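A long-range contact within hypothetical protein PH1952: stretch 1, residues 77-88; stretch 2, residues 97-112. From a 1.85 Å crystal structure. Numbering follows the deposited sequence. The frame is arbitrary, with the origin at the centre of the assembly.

Stretch 1 (77-88) MSKHLDPGKIFV
Stretch 2 97-112: EMQALGWGIVTLDEAR

Two backbone hydrogen bonds, both made by I86, join the stretches: I86 N donates to G104 O (2.9 Å, N-H...O 167°), and V106 N donates to I86 O (2.8 Å, 160°). They enclose I105 in a single beta bridge, with I86 CA and I105 CA 4.7 Å apart; the register continues as K85 beside G104 (CA-CA 5.0 Å) and F87 beside V106 (CA-CA 5.2 Å), so both chains run the same way here. Extended backbones make this possible, with phi/psi of -114/140 at I86, -108/131 at I105 and -88/117 at V106. Each bridging carbonyl also receives a CA-H...O contact, K85 CA to G104 O and I105 CA to I86 O, both 3.3 Å. Two residues on from I86, water 1 takes over between V88 and V106: it accepts from V88 N (2.9 Å) and donates to V106 O (2.7 Å).

G104, at phi/psi 98/127, suits its place because a CB would be jammed against W103 O. G102 is the first residue after the helix to leave helical phi/psi, at 74/15; positive phi favours glycine, and G102 N bonds to Q99 O (2.9 Å).

W103 is the residue most covered by the opposing stretch (166 Å²). Its CA-to-CB bond points toward stretch 1, and chi1 -69° (m) with chi2 4° lays the indole against the end of the helix at M77 and S78 and the loop from L81 to P83. P83 CA sits over one face, 3.4 Å from the centroid of the W103 six-membered ring and 11° off its normal, a CH-pi contact; P83 CB adds an apolar contact to W103 CE2 at 3.6 Å. M77 O meets the ring edge at W103 CH2 (3.3 Å) while also accepting from L81 N (3.0 Å). Beside the indole, G84 O comes within 3.2 Å of W103 CB.

Next to the indole lies an apolar cluster. I86 (chi1 m, chi2 t) starts sideways, but its end comes nearer, so that I86 CD1 reaches L101 CD1 (3.8 Å), M98 SD (4.0 Å) and W103 CE3 (4.0 Å). M77 (m, t, p) and M98 (m, m, chi3 92°) are buried, and their flexible thioethers meet SD to SD at 3.5 Å. M77 SD also touches L101 CD1 (3.8 Å), and V88 CG2 (chi1 t) packs on M98 CG (3.7 Å). Strand 86-88 and helix 97-101 run nearly antiparallel, at 170°, their axes 10.1 Å apart at closest approach.

F87 (chi1 t, chi2 67°) is buried too. Its ring edge faces V106 O (F87 CD1 to V106 O 3.4 Å) and L108 CD2 (F87 CZ to L108 CD2 4.5 Å), and F87 CE1 lies 4.3 Å from A111 CB, a small methyl beside the large ring. V106 (chi1 t) is buried, V106 CG2 lying 3.9 Å from K85 CB. The helix carrying L108 and A111 is capped by T107 (chi1 p): E110 N donates to T107 OG1 (3.1 Å), and T107 N to E110 OE1 (2.9 Å). In all, the contact buries 855 Å², both sides summed.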

# COMPACT_ATOMS: atom_id res chain seq x y z
N MET B 77 8.02 4.41 -21.82
CA MET B 77 7.16 3.43 -22.49
C MET B 77 7.40 3.42 -23.99
O MET B 77 7.55 2.36 -24.60
CB MET B 77 5.69 3.73 -22.18
CG MET B 77 5.35 3.58 -20.70
SD MET B 77 3.70 4.16 -20.26
CE MET B 77 2.73 2.73 -20.75
N SER B 78 7.44 4.60 -24.60
CA SER B 78 7.65 4.72 -26.03
C SER B 78 8.98 4.11 -26.47
O SER B 78 9.06 3.41 -27.49
CB SER B 78 7.61 6.20 -26.42
OG SER B 78 7.55 6.34 -27.83
N LYS B 79 10.03 4.36 -25.69
CA LYS B 79 11.36 3.87 -26.02
C LYS B 79 11.67 2.42 -25.67
O LYS B 79 12.40 1.76 -26.42
CB LYS B 79 12.41 4.76 -25.33
CG LYS B 79 13.84 4.44 -25.70
CD LYS B 79 14.81 5.41 -25.04
CE LYS B 79 16.18 5.31 -25.68
NZ LYS B 79 17.21 6.11 -24.97
N HIS B 80 11.11 1.92 -24.58
CA HIS B 80 11.43 0.57 -24.13
C HIS B 80 10.34 -0.50 -24.06
O HIS B 80 10.63 -1.63 -23.68
CB HIS B 80 12.10 0.66 -22.75
CG HIS B 80 13.33 1.51 -22.74
ND1 HIS B 80 14.48 1.18 -23.41
CD2 HIS B 80 13.58 2.71 -22.14
CE1 HIS B 80 15.39 2.12 -23.23
NE2 HIS B 80 14.87 3.06 -22.46
N LEU B 81 9.10 -0.18 -24.40
CA LEU B 81 8.06 -1.19 -24.31
C LEU B 81 7.31 -1.35 -25.62
O LEU B 81 7.45 -0.53 -26.53
CB LEU B 81 7.08 -0.84 -23.19
CG LEU B 81 7.68 -0.63 -21.79
CD1 LEU B 81 6.59 -0.14 -20.84
CD2 LEU B 81 8.30 -1.93 -21.28
N ASP B 82 6.50 -2.40 -25.72
CA ASP B 82 5.72 -2.65 -26.93
C ASP B 82 4.33 -2.08 -26.76
O ASP B 82 3.65 -2.35 -25.78
CB ASP B 82 5.65 -4.14 -27.21
CG ASP B 82 7.02 -4.77 -27.28
OD1 ASP B 82 7.87 -4.28 -28.05
OD2 ASP B 82 7.24 -5.76 -26.55
N PRO B 83 3.87 -1.28 -27.74
CA PRO B 83 2.54 -0.68 -27.67
C PRO B 83 1.44 -1.68 -27.29
O PRO B 83 1.37 -2.78 -27.84
CB PRO B 83 2.36 -0.10 -29.07
CG PRO B 83 3.76 0.27 -29.45
CD PRO B 83 4.52 -0.96 -29.01
N GLY B 84 0.59 -1.27 -26.36
CA GLY B 84 -0.50 -2.11 -25.90
C GLY B 84 -1.44 -1.25 -25.09
O GLY B 84 -1.09 -0.12 -24.71
N LYS B 85 -2.65 -1.75 -24.82
CA LYS B 85 -3.61 -0.96 -24.05
C LYS B 85 -3.15 -0.70 -22.62
O LYS B 85 -2.53 -1.55 -21.99
CB LYS B 85 -4.97 -1.63 -24.07
CG LYS B 85 -5.59 -1.59 -25.44
CD LYS B 85 -6.64 -2.66 -25.56
CE LYS B 85 -8.02 -2.07 -25.79
NZ LYS B 85 -9.02 -3.15 -25.99
N ILE B 86 -3.46 0.50 -22.15
CA ILE B 86 -3.07 0.97 -20.83
C ILE B 86 -4.23 1.19 -19.87
O ILE B 86 -5.30 1.69 -20.25
CB ILE B 86 -2.33 2.34 -20.95
CG1 ILE B 86 -1.22 2.23 -22.01
CG2 ILE B 86 -1.75 2.77 -19.58
CD1 ILE B 86 -0.66 3.58 -22.49
N PHE B 87 -4.01 0.81 -18.61
CA PHE B 87 -4.99 1.06 -17.57
C PHE B 87 -4.27 2.06 -16.67
O PHE B 87 -3.15 1.80 -16.23
CB PHE B 87 -5.31 -0.20 -16.77
CG PHE B 87 -6.31 0.03 -15.67
CD1 PHE B 87 -7.63 0.37 -15.97
CD2 PHE B 87 -5.92 -0.04 -14.34
CE1 PHE B 87 -8.55 0.63 -14.96
CE2 PHE B 87 -6.83 0.22 -13.31
CZ PHE B 87 -8.15 0.56 -13.62
N VAL B 88 -4.90 3.19 -16.39
CA VAL B 88 -4.25 4.21 -15.58
C VAL B 88 -4.89 4.51 -14.24
O VAL B 88 -6.11 4.59 -14.11
CB VAL B 88 -4.18 5.54 -16.35
CG1 VAL B 88 -3.52 6.61 -15.48
CG2 VAL B 88 -3.43 5.35 -17.65
N GLU B 97 -0.81 12.24 -20.70
CA GLU B 97 0.43 11.71 -21.24
C GLU B 97 0.21 10.33 -21.85
O GLU B 97 0.80 10.00 -22.87
CB GLU B 97 1.51 11.63 -20.15
CG GLU B 97 1.93 12.97 -19.59
CD GLU B 97 2.68 13.83 -20.58
OE1 GLU B 97 2.83 13.43 -21.76
OE2 GLU B 97 3.13 14.93 -20.18
N MET B 98 -0.62 9.52 -21.21
CA MET B 98 -0.88 8.18 -21.73
C MET B 98 -1.73 8.27 -23.00
O MET B 98 -1.55 7.49 -23.93
CB MET B 98 -1.56 7.31 -20.67
CG MET B 98 -0.68 7.03 -19.44
SD MET B 98 0.89 6.22 -19.86
CE MET B 98 1.97 7.65 -20.06
N GLN B 99 -2.65 9.23 -23.04
CA GLN B 99 -3.49 9.41 -24.22
C GLN B 99 -2.59 9.79 -25.39
O GLN B 99 -2.79 9.33 -26.52
CB GLN B 99 -4.54 10.50 -23.98
CG GLN B 99 -5.52 10.16 -22.88
CD GLN B 99 -6.57 11.24 -22.65
OE1 GLN B 99 -6.26 12.42 -22.63
NE2 GLN B 99 -7.81 10.82 -22.46
N ALA B 100 -1.58 10.61 -25.11
CA ALA B 100 -0.63 11.06 -26.13
C ALA B 100 0.12 9.89 -26.77
O ALA B 100 0.53 9.98 -27.93
CB ALA B 100 0.35 12.04 -25.52
N LEU B 101 0.32 8.81 -26.03
CA LEU B 101 1.01 7.64 -26.57
C LEU B 101 0.17 7.08 -27.71
O LEU B 101 0.69 6.53 -28.68
CB LEU B 101 1.19 6.57 -25.50
CG LEU B 101 2.47 6.60 -24.66
CD1 LEU B 101 2.41 5.54 -23.57
CD2 LEU B 101 3.67 6.37 -25.57
N GLY B 102 -1.15 7.23 -27.59
CA GLY B 102 -2.04 6.74 -28.62
C GLY B 102 -2.18 5.23 -28.62
O GLY B 102 -2.69 4.66 -29.57
N TRP B 103 -1.75 4.58 -27.54
CA TRP B 103 -1.84 3.13 -27.45
C TRP B 103 -3.24 2.64 -27.10
O TRP B 103 -3.56 1.46 -27.28
CB TRP B 103 -0.84 2.61 -26.41
CG TRP B 103 0.61 2.76 -26.82
CD1 TRP B 103 1.09 3.35 -27.95
CD2 TRP B 103 1.76 2.32 -26.08
NE1 TRP B 103 2.46 3.31 -27.97
CE2 TRP B 103 2.90 2.68 -26.83
CE3 TRP B 103 1.93 1.65 -24.86
CZ2 TRP B 103 4.20 2.40 -26.40
CZ3 TRP B 103 3.23 1.37 -24.43
CH2 TRP B 103 4.34 1.75 -25.20
N GLY B 104 -4.07 3.54 -26.60
CA GLY B 104 -5.42 3.17 -26.22
C GLY B 104 -5.52 2.92 -24.73
O GLY B 104 -4.76 2.12 -24.16
N ILE B 105 -6.46 3.60 -24.09
CA ILE B 105 -6.67 3.45 -22.65
C ILE B 105 -7.94 2.69 -22.31
O ILE B 105 -9.00 2.98 -22.85
CB ILE B 105 -6.76 4.83 -21.96
CG1 ILE B 105 -5.42 5.55 -22.05
CG2 ILE B 105 -7.20 4.67 -20.50
CD1 ILE B 105 -5.44 6.96 -21.50
N VAL B 106 -7.82 1.71 -21.42
CA VAL B 106 -8.98 0.95 -20.98
C VAL B 106 -9.56 1.72 -19.79
O VAL B 106 -8.89 1.89 -18.77
CB VAL B 106 -8.59 -0.47 -20.51
CG1 VAL B 106 -9.81 -1.20 -19.95
CG2 VAL B 106 -7.99 -1.26 -21.66
N THR B 107 -10.79 2.21 -19.94
CA THR B 107 -11.43 2.98 -18.88
C THR B 107 -11.95 2.07 -17.77
O THR B 107 -12.00 0.85 -17.92
CB THR B 107 -12.62 3.78 -19.40
OG1 THR B 107 -13.67 2.88 -19.76
CG2 THR B 107 -12.21 4.60 -20.62
N LEU B 108 -12.33 2.68 -16.65
CA LEU B 108 -12.86 1.92 -15.52
C LEU B 108 -14.11 1.17 -15.95
O LEU B 108 -14.32 0.03 -15.56
CB LEU B 108 -13.22 2.85 -14.36
CG LEU B 108 -12.43 2.69 -13.06
CD1 LEU B 108 -13.03 3.60 -12.00
CD2 LEU B 108 -12.47 1.24 -12.59
N ASP B 109 -14.94 1.83 -16.75
CA ASP B 109 -16.18 1.20 -17.20
C ASP B 109 -15.91 -0.01 -18.08
O ASP B 109 -16.55 -1.05 -17.91
CB ASP B 109 -17.04 2.21 -17.95
CG ASP B 109 -18.51 2.05 -17.63
OD1 ASP B 109 -18.88 2.30 -16.46
OD2 ASP B 109 -19.29 1.68 -18.53
N GLU B 110 -14.98 0.13 -19.02
CA GLU B 110 -14.64 -0.98 -19.90
C GLU B 110 -14.06 -2.09 -19.03
O GLU B 110 -14.31 -3.27 -19.26
CB GLU B 110 -13.63 -0.51 -20.95
CG GLU B 110 -14.17 0.62 -21.82
CD GLU B 110 -13.16 1.14 -22.82
OE1 GLU B 110 -11.99 1.37 -22.43
OE2 GLU B 110 -13.54 1.33 -24.00
N ALA B 111 -13.29 -1.70 -18.00
CA ALA B 111 -12.69 -2.67 -17.08
C ALA B 111 -13.79 -3.46 -16.37
O ALA B 111 -13.67 -4.68 -16.20
CB ALA B 111 -11.82 -1.94 -16.05
N ARG B 112 -14.84 -2.77 -15.95
CA ARG B 112 -15.96 -3.43 -15.27
C ARG B 112 -16.60 -4.48 -16.16
O ARG B 112 -17.19 -5.44 -15.67
CB ARG B 112 -17.02 -2.41 -14.87
CG ARG B 112 -16.57 -1.40 -13.84
CD ARG B 112 -17.60 -0.30 -13.69
NE ARG B 112 -17.08 0.77 -12.85
CZ ARG B 112 -17.52 2.03 -12.89
NH1 ARG B 112 -18.49 2.37 -13.73
NH2 ARG B 112 -16.96 2.94 -12.10
O HOH W 1 -7.67 3.57 -17.00